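Local coordinates for fimbrial subunit type 1 (Actinomyces oris, PDB 3UXF), which serves as the major structural subunit of the fimbriae that this Gram-positive bacterium carries on its surface, at residues 48-52 with 71-77; 61-65 with 161-165; 135-141 with 154-160; 222-226 with 328-332; 240-246 with 293-299. One frame throughout, in Å; residues are numbered along the deposited sequence.

Interaction 1: 48-52 with 71-77; sequences HKCEQ and CKPVSDV
Lys49 and Val74 pack against each other beside an isolated beta bridge between Cys50 and Pro73, in an N-terminal pilin domain where the Cys50-Cys71 disulfide ties the same two parts of one long loop, between strands 44-48 and 78-84. Proline is tolerated at the bridge because the bonds use its neighbours: Val74 N gives to Lys49 O at 3.1 Å, and Glu51 N gives to Lys72 O at 2.8 Å. Lys49 contributes mostly aliphatic surface. Its CG stands anti to the backbone N and lies 3.7 Å from Val74 CB, with Val77 CG2 next to it; the chain then bends at chi2 (70°), and its ammonium leaves the contact for a salt bridge with Glu142. A branched valine suits position 74, since CB meets the lysine while CG2 reaches on past the Cys50 backbone to Glu51, 3.6 Å from Glu51 CG and nearly perpendicular to that chain. Glu51 is the solvent-facing member of the group. Its CG also passes near Lys72 O, and the extended chain carries the carboxylate outward, where one water donates both to Glu51 OE2 at 2.6 Å and to Pro73 O at 2.9 Å.

Interaction 2: 61-65 with 161-165; sequences GTGNE and MTNPQ
Asn64 and Asn163 join amide to amide, their planes turned 58° against each other. Asn64 ND2 gives an almost straight bond of 2.9 Å to Asn163 OD1, with the oxygen lying in the plane of the donor amide. At the acceptor the approach is different: ND2 comes from above one face of the Asn163 carbonyl plane, while Gln165 N reaches the same oxygen, Asn163 OD1, from the opposite face at 2.8 Å, so two bonds limit the rotation of this side chain. Asparagine suits both places, one offering an N-H and the other a carbonyl on a short arm. Next to them the Pro164 ring meets Thr62, its CG 3.6 Å from Thr62 CB and its CD 3.2 Å from Thr62 O. Met161 SD lies 3.6 Å from Gly63 CA, where a CB would collide with the sulfur; glycine also takes the positive phi (86°) easily. Met161 CE, swung round by the bend at chi3 (67°), reaches Thr62 O. Strand 170-176 bonds to both segments through their backbones. The meeting is thus of two turns, each closed by a side-chain oxygen: an ST turn, in which Thr62 OG1 accepts from Asn64 N, and an Asx turn headed by Asn163, with Pro164 at its middle.

Interaction 3: 135-141 with 154-160; sequences VGAYLVS and DFVVTLP
Val140 lies over one face of the Phe155 ring, with CB 3.8 Å from the ring centroid in a CH-pi contact and CG1 3.6 Å from Phe155 CZ. The phenylalanine achieves this by placing CG between its own backbone N and carbonyl carbon (chi1 65°), which swings the ring across to the neighbouring strand. On the same side of the sheet Val140 CG2 touches Val157 CG1 at 3.8 Å, and Leu159 CD2 meets Tyr138 CE2 at 3.7 Å. Tyr138 also accepts from Glu134 N through its hydroxyl. Strands 136-144 and 155-159 form an antiparallel beta hairpin, bonded in both directions at Gly136-Leu159, Tyr138-Val157 and Val140-Phe155. Phe155 and Leu159 reach strand 170-176 of another sheet, so large apolar residues suit this interior of the beta sandwich. On the reverse face, Leu139 CD1 rests 3.9 Å from Val156 CG2, beyond Ala137 and Thr158, which pack against helix 91-99. Where the pairing ends, Ser141 OG donates to Asp154 OD1 at 2.8 Å, approaching from above the carboxylate plane.

Interaction 4: 222-226 with 328-332; sequences RYEVV and FTWDP
Arg222 reaches across to two main-chain carbonyls: NH1 donates to Phe328 O and NH2 to Trp330 O, each at 2.9 Å. Both oxygens lie along the edge of the guanidinium, a flat group with several N-H bonds that suits a loop offering backbone oxygens. The Arg222 chain is extended from CG to NE, giving it the length to get there. Beside it the Trp330 ring is held between Val226, whose CG1 sits 3.6 Å above one face, and the backbone N of Pro332 over the opposite face. Glu224 OE1 comes in the ring plane, 3.5 Å from Trp330 CD1. In the next shell Glu224 sets the arginine: Arg222 NE donates to Glu224 OE2 at 3.0 Å and Arg222 NH2 to Glu224 OE1 at 2.9 Å, a side-on, two-nitrogen salt bridge, one nitrogen to each oxygen. Gln274 bonds the same Glu224 OE2, and Thr272 takes the indole NE1; both stand on strand 269-275, beside strand 224-229. Just before the loop segment, Asn327 binds a calcium ion together with Asp147. The arginine probably keeps the buried Glu224 in its carboxylate form; two bonds hold the guanidinium to Glu224, and two more fix the 328-332 loop through its carbonyls.

Interaction 5: 240-246 with 293-299; sequences PVVKIVG and ETKLQVT
Lys243 and Gln297 lie side by side and point the same way from adjacent antiparallel strands, 241-245 and 295-302, inner members of a five-stranded sheet in a beta sandwich. Their backbones form a hydrogen-bonded pair, and the side chains run together until Lys243 CD is 3.7 Å from Gln297 OE1. Val245, on the same face, stands almost at right angles to the glutamine: its CG1 touches Gln297 CB at 3.8 Å and lies as far from NE2. With CG anti to the backbone N (chi1 -178°), the long Gln297 chain runs beside Lys243 and across Val245, with CB and the amide both against Val245 CG1. The reverse face is apolar. Leu296 obliquely meets Val242 and Ile244, its CD1 3.8 Å from Val242 CG1 and 4.1 Å from Ile244 CG1; the same methyl comes 3.4 Å from Lys243 O. Val298 continues this surface, and strand 269-275 packs on it through Ile273 and Leu275, so branched aliphatic residues suit these places. On the Lys243 face, Lys243 NZ forms a salt bridge with Glu249. The same nitrogen gives a hydrogen bond of 2.9 Å to a water, which in turn donates to Gln297 OE1 at 2.7 Å.

How the interactions relate
Interactions 1, 2 and 3 belong to the N-terminal pilin domain; 4 and 5 lie farther along the chain. Interactions 3 and 5 share one architecture, antiparallel strand pairs with an apolar face turned to another sheet, though the other face of 5 mixes polar chains, valines and a bridging water. Interaction 2 is a surface meeting of turns joined by one bond between side-chain amides, adjoining 3 in sequence; the other four are partly buried. Interaction 1 relies on a covalent link and one bridge instead of regular pairing. In interaction 4 an arginine, held by its own segment's glutamate, bonds to loop carbonyls; it touches interaction 5 where Tyr223 and Val225 pack on Leu296.

Interaction 1: 48-52 with 71-77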
# COMPACT_ATOMS: atom_id res chain seq x y z
N HIS A 48 2.84 -14.79 -20.42
CA HIS A 48 3.21 -15.00 -19.02
C HIS A 48 2.61 -13.85 -18.19
O HIS A 48 3.01 -12.70 -18.36
CB HIS A 48 4.73 -14.97 -18.89
CG HIS A 48 5.41 -16.13 -19.55
ND1 HIS A 48 6.03 -17.13 -18.84
CD2 HIS A 48 5.56 -16.45 -20.86
CE1 HIS A 48 6.53 -18.02 -19.68
NE2 HIS A 48 6.26 -17.63 -20.91
N LYS A 49 1.64 -14.17 -17.33
CA LYS A 49 0.98 -13.15 -16.52
C LYS A 49 1.61 -13.15 -15.12
O LYS A 49 1.61 -14.17 -14.43
CB LYS A 49 -0.53 -13.43 -16.44
CG LYS A 49 -1.29 -12.43 -15.52
CD LYS A 49 -1.35 -11.04 -16.14
CE LYS A 49 -2.03 -10.04 -15.14
NZ LYS A 49 -2.16 -8.72 -15.77
N CYS A 50 2.16 -12.00 -14.75
CA CYS A 50 2.94 -11.84 -13.52
C CYS A 50 2.40 -10.65 -12.74
O CYS A 50 1.91 -9.70 -13.32
CB CYS A 50 4.41 -11.57 -13.89
SG CYS A 50 5.15 -12.83 -14.97
N GLU A 51 2.52 -10.70 -11.41
CA GLU A 51 2.00 -9.62 -10.58
C GLU A 51 2.71 -8.30 -10.83
O GLU A 51 2.08 -7.25 -10.87
CB GLU A 51 2.15 -9.97 -9.09
CG GLU A 51 1.25 -11.05 -8.62
CD GLU A 51 1.18 -11.12 -7.08
OE1 GLU A 51 1.77 -10.25 -6.42
OE2 GLU A 51 0.53 -12.05 -6.55
N GLN A 52 4.04 -8.38 -10.99
CA GLN A 52 4.91 -7.22 -11.20
C GLN A 52 5.59 -7.27 -12.56
O GLN A 52 6.05 -8.33 -13.00
CB GLN A 52 6.01 -7.18 -10.13
CG GLN A 52 5.50 -6.84 -8.76
CD GLN A 52 4.74 -5.53 -8.74
OE1 GLN A 52 3.69 -5.41 -8.11
NE2 GLN A 52 5.27 -4.53 -9.45
N CYS A 71 8.86 -13.67 -11.65
CA CYS A 71 7.44 -13.66 -11.98
C CYS A 71 6.64 -14.31 -10.88
O CYS A 71 6.79 -15.50 -10.61
CB CYS A 71 7.20 -14.39 -13.30
SG CYS A 71 5.47 -14.44 -13.80
N LYS A 72 5.79 -13.52 -10.23
CA LYS A 72 4.80 -14.11 -9.36
C LYS A 72 3.55 -14.33 -10.19
O LYS A 72 2.89 -13.39 -10.60
CB LYS A 72 4.54 -13.19 -8.16
CG LYS A 72 5.73 -13.15 -7.21
CD LYS A 72 5.83 -11.86 -6.41
CE LYS A 72 7.08 -11.86 -5.51
NZ LYS A 72 7.16 -10.68 -4.60
N PRO A 73 3.25 -15.60 -10.49
CA PRO A 73 2.22 -15.88 -11.49
C PRO A 73 0.85 -15.49 -10.98
O PRO A 73 0.58 -15.50 -9.76
CB PRO A 73 2.31 -17.40 -11.67
CG PRO A 73 2.91 -17.90 -10.37
CD PRO A 73 3.90 -16.83 -10.00
N VAL A 74 -0.01 -15.10 -11.90
CA VAL A 74 -1.38 -14.74 -11.56
C VAL A 74 -2.37 -15.65 -12.27
O VAL A 74 -2.36 -15.72 -13.50
CB VAL A 74 -1.68 -13.30 -11.97
CG1 VAL A 74 -3.08 -12.87 -11.52
CG2 VAL A 74 -0.58 -12.38 -11.41
N SER A 75 -3.20 -16.35 -11.50
CA SER A 75 -4.18 -17.28 -12.07
C SER A 75 -5.48 -16.58 -12.38
O SER A 75 -5.74 -15.48 -11.90
CB SER A 75 -4.46 -18.43 -11.09
OG SER A 75 -5.19 -17.96 -9.97
N ASP A 76 -6.32 -17.23 -13.20
CA ASP A 76 -7.66 -16.77 -13.48
C ASP A 76 -7.76 -15.46 -14.25
O ASP A 76 -8.74 -14.74 -14.12
CB ASP A 76 -8.51 -16.70 -12.18
CG ASP A 76 -9.97 -16.92 -12.46
OD1 ASP A 76 -10.28 -17.69 -13.41
OD2 ASP A 76 -10.82 -16.31 -11.78
N VAL A 77 -6.78 -15.21 -15.11
CA VAL A 77 -6.81 -14.04 -15.96
C VAL A 77 -7.08 -14.52 -17.39
O VAL A 77 -6.41 -15.43 -17.84
CB VAL A 77 -5.46 -13.32 -15.94
CG1 VAL A 77 -5.46 -12.19 -16.91
CG2 VAL A 77 -5.19 -12.79 -14.51
O HOH W 1 -0.78 -13.84 -7.81
O HOH W 2 5.86 -10.63 -10.43

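Interaction 2: 61-65 with 161-165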
# COMPACT_ATOMS: atom_id res chain seq x y z
N GLY A 61 11.44 -7.19 -25.21
CA GLY A 61 10.67 -8.41 -25.44
C GLY A 61 11.24 -9.25 -26.58
O GLY A 61 10.94 -8.99 -27.75
N THR A 62 12.03 -10.27 -26.23
CA THR A 62 12.72 -11.08 -27.24
C THR A 62 11.87 -12.12 -27.94
O THR A 62 12.25 -12.59 -29.01
CB THR A 62 13.93 -11.84 -26.65
OG1 THR A 62 13.49 -12.87 -25.75
CG2 THR A 62 14.88 -10.89 -25.92
N GLY A 63 10.74 -12.49 -27.34
CA GLY A 63 9.94 -13.60 -27.86
C GLY A 63 10.36 -14.97 -27.36
O GLY A 63 9.68 -16.00 -27.62
N ASN A 64 11.46 -14.99 -26.62
CA ASN A 64 11.97 -16.25 -26.07
C ASN A 64 11.57 -16.40 -24.62
O ASN A 64 11.50 -15.42 -23.88
CB ASN A 64 13.49 -16.29 -26.16
CG ASN A 64 14.00 -16.16 -27.59
OD1 ASN A 64 13.41 -16.72 -28.51
ND2 ASN A 64 15.07 -15.40 -27.78
N GLU A 65 11.36 -17.63 -24.19
CA GLU A 65 11.05 -17.88 -22.79
C GLU A 65 12.22 -17.43 -21.91
O GLU A 65 13.38 -17.65 -22.26
CB GLU A 65 10.76 -19.36 -22.55
CG GLU A 65 10.25 -19.68 -21.16
CD GLU A 65 9.85 -21.13 -21.00
OE1 GLU A 65 9.97 -21.89 -21.99
OE2 GLU A 65 9.42 -21.51 -19.90
N MET A 161 8.39 -14.63 -34.88
CA MET A 161 9.22 -13.46 -34.66
C MET A 161 10.60 -13.85 -35.10
O MET A 161 10.95 -15.02 -35.03
CB MET A 161 9.33 -13.18 -33.14
CG MET A 161 8.16 -12.44 -32.58
SD MET A 161 8.51 -12.13 -30.84
CE MET A 161 9.87 -10.99 -31.02
N THR A 162 11.40 -12.86 -35.49
CA THR A 162 12.80 -13.10 -35.76
C THR A 162 13.48 -13.12 -34.40
O THR A 162 13.35 -12.18 -33.63
CB THR A 162 13.40 -12.00 -36.64
OG1 THR A 162 12.85 -12.08 -37.96
CG2 THR A 162 14.91 -12.15 -36.73
N ASN A 163 14.19 -14.20 -34.10
CA ASN A 163 14.88 -14.35 -32.82
C ASN A 163 16.05 -13.38 -32.68
O ASN A 163 17.05 -13.52 -33.36
CB ASN A 163 15.36 -15.79 -32.65
CG ASN A 163 15.85 -16.09 -31.24
OD1 ASN A 163 16.15 -15.18 -30.48
ND2 ASN A 163 15.92 -17.36 -30.90
N PRO A 164 15.92 -12.41 -31.78
CA PRO A 164 16.98 -11.42 -31.58
C PRO A 164 18.27 -12.04 -31.04
O PRO A 164 19.34 -11.47 -31.22
CB PRO A 164 16.38 -10.45 -30.56
CG PRO A 164 15.28 -11.19 -29.91
CD PRO A 164 14.75 -12.13 -30.94
N GLN A 165 18.16 -13.20 -30.41
CA GLN A 165 19.33 -13.89 -29.87
C GLN A 165 20.01 -14.73 -30.95
O GLN A 165 21.13 -15.21 -30.77
CB GLN A 165 18.95 -14.75 -28.67
CG GLN A 165 18.42 -13.95 -27.49
CD GLN A 165 18.98 -12.55 -27.44
OE1 GLN A 165 18.24 -11.57 -27.34
NE2 GLN A 165 20.30 -12.43 -27.51

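Interaction 3: 135-141 with 154-160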
# COMPACT_ATOMS: atom_id res chain seq x y z
N VAL A 135 0.36 -18.74 -38.57
CA VAL A 135 1.27 -17.67 -38.98
C VAL A 135 0.50 -16.40 -39.22
O VAL A 135 -0.47 -16.34 -40.02
CB VAL A 135 2.06 -18.08 -40.24
CG1 VAL A 135 2.80 -16.91 -40.84
CG2 VAL A 135 3.06 -19.19 -39.86
N GLY A 136 0.91 -15.33 -38.54
CA GLY A 136 0.25 -14.05 -38.68
C GLY A 136 0.45 -13.15 -37.48
O GLY A 136 1.19 -13.49 -36.57
N ALA A 137 -0.21 -12.00 -37.50
CA ALA A 137 -0.11 -11.04 -36.41
C ALA A 137 -1.37 -11.07 -35.56
O ALA A 137 -2.47 -11.24 -36.08
CB ALA A 137 0.15 -9.65 -36.95
N TYR A 138 -1.20 -10.90 -34.26
CA TYR A 138 -2.33 -10.94 -33.34
C TYR A 138 -2.33 -9.76 -32.38
O TYR A 138 -1.29 -9.34 -31.89
CB TYR A 138 -2.30 -12.22 -32.52
CG TYR A 138 -2.61 -13.47 -33.30
CD1 TYR A 138 -3.88 -14.01 -33.29
CD2 TYR A 138 -1.63 -14.10 -34.06
CE1 TYR A 138 -4.17 -15.15 -34.01
CE2 TYR A 138 -1.92 -15.23 -34.78
CZ TYR A 138 -3.19 -15.75 -34.75
OH TYR A 138 -3.47 -16.89 -35.47
N LEU A 139 -3.53 -9.27 -32.10
CA LEU A 139 -3.73 -8.25 -31.08
C LEU A 139 -4.09 -9.03 -29.83
O LEU A 139 -5.03 -9.82 -29.83
CB LEU A 139 -4.86 -7.31 -31.47
CG LEU A 139 -5.13 -6.15 -30.51
CD1 LEU A 139 -3.89 -5.28 -30.37
CD2 LEU A 139 -6.31 -5.33 -31.01
N VAL A 140 -3.31 -8.83 -28.77
CA VAL A 140 -3.51 -9.57 -27.53
C VAL A 140 -4.05 -8.65 -26.45
O VAL A 140 -3.45 -7.61 -26.17
CB VAL A 140 -2.20 -10.20 -27.05
CG1 VAL A 140 -2.42 -11.09 -25.81
CG2 VAL A 140 -1.56 -11.01 -28.21
N SER A 141 -5.17 -9.03 -25.86
CA SER A 141 -5.80 -8.18 -24.85
C SER A 141 -6.23 -8.99 -23.63
O SER A 141 -6.76 -10.10 -23.74
CB SER A 141 -7.00 -7.47 -25.48
OG SER A 141 -7.62 -6.62 -24.53
N ASP A 154 -2.61 -3.87 -23.76
CA ASP A 154 -2.78 -4.55 -25.05
C ASP A 154 -1.48 -4.48 -25.84
O ASP A 154 -0.71 -3.49 -25.77
CB ASP A 154 -3.86 -3.88 -25.91
CG ASP A 154 -5.28 -4.05 -25.37
OD1 ASP A 154 -5.52 -4.81 -24.41
OD2 ASP A 154 -6.17 -3.42 -25.98
N PHE A 155 -1.24 -5.49 -26.68
CA PHE A 155 -0.04 -5.48 -27.47
C PHE A 155 -0.23 -6.32 -28.72
O PHE A 155 -1.21 -7.07 -28.82
CB PHE A 155 1.16 -5.95 -26.64
CG PHE A 155 1.08 -7.38 -26.19
CD1 PHE A 155 1.69 -8.39 -26.93
CD2 PHE A 155 0.41 -7.73 -25.03
CE1 PHE A 155 1.62 -9.70 -26.54
CE2 PHE A 155 0.34 -9.04 -24.62
CZ PHE A 155 0.95 -10.04 -25.38
N VAL A 156 0.68 -6.12 -29.67
CA VAL A 156 0.64 -6.86 -30.93
C VAL A 156 1.82 -7.81 -30.95
O VAL A 156 2.95 -7.43 -30.57
CB VAL A 156 0.73 -5.90 -32.11
CG1 VAL A 156 0.87 -6.68 -33.44
CG2 VAL A 156 -0.49 -5.01 -32.16
N VAL A 157 1.59 -9.04 -31.40
CA VAL A 157 2.66 -10.01 -31.52
C VAL A 157 2.61 -10.63 -32.91
O VAL A 157 1.53 -10.69 -33.52
CB VAL A 157 2.52 -11.08 -30.43
CG1 VAL A 157 1.28 -11.93 -30.63
CG2 VAL A 157 3.79 -11.91 -30.31
N THR A 158 3.75 -11.05 -33.44
CA THR A 158 3.77 -11.79 -34.69
C THR A 158 4.19 -13.24 -34.41
O THR A 158 5.07 -13.48 -33.57
CB THR A 158 4.72 -11.17 -35.74
OG1 THR A 158 6.09 -11.15 -35.30
CG2 THR A 158 4.32 -9.74 -36.04
N LEU A 159 3.58 -14.18 -35.13
CA LEU A 159 4.03 -15.57 -35.16
C LEU A 159 4.39 -15.84 -36.60
O LEU A 159 3.50 -15.83 -37.46
CB LEU A 159 2.87 -16.48 -34.82
CG LEU A 159 2.45 -16.74 -33.37
CD1 LEU A 159 3.15 -15.94 -32.22
CD2 LEU A 159 0.94 -17.00 -33.18
N PRO A 160 5.67 -16.08 -36.90
CA PRO A 160 6.83 -16.09 -36.00
C PRO A 160 7.38 -14.69 -35.75
O PRO A 160 6.89 -13.70 -36.31
CB PRO A 160 7.87 -16.90 -36.80
CG PRO A 160 7.56 -16.49 -38.26
CD PRO A 160 6.06 -16.32 -38.31

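Interaction 4: 222-226 with 328-332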
# COMPACT_ATOMS: atom_id res chain seq x y z
N ARG A 222 -14.48 6.34 -14.25
CA ARG A 222 -14.65 6.12 -12.83
C ARG A 222 -13.28 5.99 -12.18
O ARG A 222 -12.42 5.26 -12.67
CB ARG A 222 -15.50 4.88 -12.54
CG ARG A 222 -15.65 4.59 -11.05
CD ARG A 222 -16.51 3.36 -10.79
NE ARG A 222 -16.86 3.24 -9.37
CZ ARG A 222 -17.35 2.14 -8.82
NH1 ARG A 222 -17.53 1.05 -9.55
NH2 ARG A 222 -17.64 2.12 -7.52
N TYR A 223 -13.09 6.69 -11.08
CA TYR A 223 -11.84 6.62 -10.34
C TYR A 223 -12.12 6.84 -8.87
O TYR A 223 -12.39 7.96 -8.44
CB TYR A 223 -10.83 7.64 -10.86
CG TYR A 223 -9.40 7.36 -10.44
CD1 TYR A 223 -8.54 6.65 -11.27
CD2 TYR A 223 -8.92 7.81 -9.22
CE1 TYR A 223 -7.24 6.39 -10.89
CE2 TYR A 223 -7.62 7.55 -8.83
CZ TYR A 223 -6.79 6.85 -9.67
OH TYR A 223 -5.49 6.60 -9.28
N GLU A 224 -12.07 5.76 -8.10
CA GLU A 224 -12.33 5.83 -6.67
C GLU A 224 -11.21 5.17 -5.88
O GLU A 224 -10.73 4.10 -6.24
CB GLU A 224 -13.68 5.17 -6.34
CG GLU A 224 -14.87 5.91 -6.94
CD GLU A 224 -16.17 5.15 -6.82
OE1 GLU A 224 -16.21 4.14 -6.09
OE2 GLU A 224 -17.16 5.56 -7.46
N VAL A 225 -10.81 5.84 -4.81
CA VAL A 225 -9.82 5.31 -3.88
C VAL A 225 -10.58 5.00 -2.60
O VAL A 225 -11.17 5.89 -2.00
CB VAL A 225 -8.70 6.32 -3.61
CG1 VAL A 225 -7.74 5.77 -2.57
CG2 VAL A 225 -7.97 6.66 -4.89
N VAL A 226 -10.59 3.73 -2.21
CA VAL A 226 -11.39 3.29 -1.07
C VAL A 226 -10.49 2.94 0.06
O VAL A 226 -9.50 2.22 -0.12
CB VAL A 226 -12.25 2.06 -1.45
CG1 VAL A 226 -13.12 1.63 -0.24
CG2 VAL A 226 -13.16 2.43 -2.66
N PHE A 328 -16.50 -4.07 -10.72
CA PHE A 328 -16.31 -3.31 -9.48
C PHE A 328 -17.66 -2.87 -8.94
O PHE A 328 -18.15 -1.77 -9.24
CB PHE A 328 -15.40 -2.09 -9.72
CG PHE A 328 -14.04 -2.45 -10.27
CD1 PHE A 328 -13.12 -3.20 -9.53
CD2 PHE A 328 -13.66 -2.03 -11.55
CE1 PHE A 328 -11.87 -3.53 -10.05
CE2 PHE A 328 -12.40 -2.34 -12.06
CZ PHE A 328 -11.51 -3.09 -11.31
N THR A 329 -18.28 -3.73 -8.14
CA THR A 329 -19.64 -3.44 -7.70
C THR A 329 -19.72 -2.58 -6.44
O THR A 329 -20.80 -2.19 -6.03
CB THR A 329 -20.43 -4.72 -7.46
OG1 THR A 329 -19.71 -5.55 -6.55
CG2 THR A 329 -20.61 -5.48 -8.80
N TRP A 330 -18.57 -2.25 -5.85
CA TRP A 330 -18.54 -1.29 -4.75
C TRP A 330 -19.50 -0.12 -4.90
O TRP A 330 -19.52 0.56 -5.92
CB TRP A 330 -17.13 -0.74 -4.60
CG TRP A 330 -16.97 0.28 -3.50
CD1 TRP A 330 -16.70 1.61 -3.65
CD2 TRP A 330 -17.07 0.03 -2.09
NE1 TRP A 330 -16.61 2.21 -2.41
CE2 TRP A 330 -16.83 1.26 -1.44
CE3 TRP A 330 -17.33 -1.10 -1.33
CZ2 TRP A 330 -16.85 1.38 -0.06
CZ3 TRP A 330 -17.33 -0.98 0.05
CH2 TRP A 330 -17.09 0.25 0.67
N ASP A 331 -20.27 0.13 -3.86
CA ASP A 331 -21.11 1.32 -3.80
C ASP A 331 -20.69 2.10 -2.55
O ASP A 331 -20.90 1.64 -1.43
CB ASP A 331 -22.57 0.91 -3.67
CG ASP A 331 -23.48 2.09 -3.51
OD1 ASP A 331 -23.02 3.24 -3.31
OD2 ASP A 331 -24.71 1.86 -3.58
N PRO A 332 -20.05 3.26 -2.72
CA PRO A 332 -19.45 3.94 -1.56
C PRO A 332 -20.45 4.26 -0.46
O PRO A 332 -20.07 4.42 0.69
CB PRO A 332 -18.93 5.26 -2.14
CG PRO A 332 -18.86 5.06 -3.62
CD PRO A 332 -19.73 3.90 -4.01

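Interaction 5: 240-246 with 293-299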
# COMPACT_ATOMS: atom_id res chain seq x y z
N PRO A 240 -9.51 15.21 4.45
CA PRO A 240 -8.68 14.71 3.34
C PRO A 240 -8.01 15.84 2.54
O PRO A 240 -8.60 16.94 2.40
CB PRO A 240 -9.67 13.99 2.43
CG PRO A 240 -11.04 14.49 2.87
CD PRO A 240 -10.94 14.86 4.29
N VAL A 241 -6.84 15.51 1.98
CA VAL A 241 -6.16 16.35 1.00
C VAL A 241 -5.89 15.42 -0.18
O VAL A 241 -5.42 14.30 0.02
CB VAL A 241 -4.84 16.90 1.54
CG1 VAL A 241 -4.14 17.69 0.45
CG2 VAL A 241 -5.14 17.82 2.70
N VAL A 242 -6.24 15.87 -1.38
CA VAL A 242 -6.09 15.06 -2.59
C VAL A 242 -5.23 15.83 -3.58
O VAL A 242 -5.50 16.99 -3.86
CB VAL A 242 -7.44 14.74 -3.26
CG1 VAL A 242 -7.23 13.82 -4.47
CG2 VAL A 242 -8.37 14.07 -2.21
N LYS A 243 -4.21 15.17 -4.09
CA LYS A 243 -3.28 15.79 -5.04
C LYS A 243 -3.04 14.89 -6.23
O LYS A 243 -3.19 13.67 -6.15
CB LYS A 243 -1.92 16.02 -4.39
CG LYS A 243 -1.98 16.94 -3.13
CD LYS A 243 -0.58 17.17 -2.61
CE LYS A 243 -0.61 18.15 -1.47
NZ LYS A 243 0.80 18.46 -1.05
N ILE A 244 -2.57 15.49 -7.31
CA ILE A 244 -1.94 14.70 -8.36
C ILE A 244 -0.46 14.97 -8.20
O ILE A 244 -0.05 16.13 -8.24
CB ILE A 244 -2.44 15.13 -9.75
CG1 ILE A 244 -3.94 14.90 -9.89
CG2 ILE A 244 -1.69 14.32 -10.85
CD1 ILE A 244 -4.51 15.38 -11.25
N VAL A 245 0.33 13.92 -7.98
CA VAL A 245 1.77 14.06 -7.73
C VAL A 245 2.57 13.52 -8.89
O VAL A 245 2.02 12.89 -9.77
CB VAL A 245 2.23 13.37 -6.42
CG1 VAL A 245 1.48 14.01 -5.21
CG2 VAL A 245 2.00 11.87 -6.43
N GLY A 246 3.87 13.79 -8.87
CA GLY A 246 4.72 13.43 -9.99
C GLY A 246 5.54 14.66 -10.29
O GLY A 246 5.99 15.34 -9.35
N GLU A 293 4.56 7.63 -13.23
CA GLU A 293 4.69 8.09 -11.85
C GLU A 293 3.83 9.32 -11.54
O GLU A 293 3.92 9.89 -10.45
CB GLU A 293 6.16 8.31 -11.47
CG GLU A 293 7.00 7.02 -11.57
CD GLU A 293 6.41 5.84 -10.79
OE1 GLU A 293 6.31 5.92 -9.54
OE2 GLU A 293 6.03 4.83 -11.41
N THR A 294 2.98 9.70 -12.49
CA THR A 294 1.95 10.71 -12.25
C THR A 294 0.81 9.98 -11.58
O THR A 294 0.19 9.11 -12.20
CB THR A 294 1.48 11.25 -13.59
OG1 THR A 294 2.62 11.81 -14.27
CG2 THR A 294 0.42 12.32 -13.40
N LYS A 295 0.54 10.29 -10.31
CA LYS A 295 -0.33 9.42 -9.48
C LYS A 295 -1.29 10.27 -8.69
O LYS A 295 -1.04 11.47 -8.46
CB LYS A 295 0.51 8.60 -8.52
CG LYS A 295 1.31 7.52 -9.28
CD LYS A 295 2.04 6.64 -8.32
CE LYS A 295 2.82 5.57 -9.06
NZ LYS A 295 2.30 4.20 -8.79
N LEU A 296 -2.39 9.67 -8.23
CA LEU A 296 -3.23 10.38 -7.25
C LEU A 296 -2.68 10.12 -5.85
O LEU A 296 -2.26 9.02 -5.53
CB LEU A 296 -4.71 9.95 -7.32
CG LEU A 296 -5.69 10.99 -6.72
CD1 LEU A 296 -5.91 12.19 -7.59
CD2 LEU A 296 -7.03 10.34 -6.37
N GLN A 297 -2.66 11.15 -5.01
CA GLN A 297 -2.22 10.98 -3.65
C GLN A 297 -3.33 11.50 -2.73
O GLN A 297 -3.73 12.67 -2.77
CB GLN A 297 -0.93 11.77 -3.38
CG GLN A 297 -0.40 11.59 -2.00
CD GLN A 297 0.62 12.66 -1.66
OE1 GLN A 297 0.26 13.81 -1.32
NE2 GLN A 297 1.89 12.32 -1.78
N VAL A 298 -3.82 10.60 -1.89
CA VAL A 298 -4.86 10.94 -0.92
C VAL A 298 -4.24 10.91 0.48
O VAL A 298 -3.71 9.90 0.91
CB VAL A 298 -6.02 9.92 -1.02
CG1 VAL A 298 -7.00 10.08 0.16
CG2 VAL A 298 -6.77 10.06 -2.33
N THR A 299 -4.42 12.00 1.23
CA THR A 299 -3.95 12.04 2.62
C THR A 299 -5.19 12.02 3.49
O THR A 299 -6.11 12.83 3.24
CB THR A 299 -3.15 13.32 2.90
OG1 THR A 299 -2.01 13.37 2.03
CG2 THR A 299 -2.67 13.34 4.36
O HOH W 3 1.45 15.79 0.01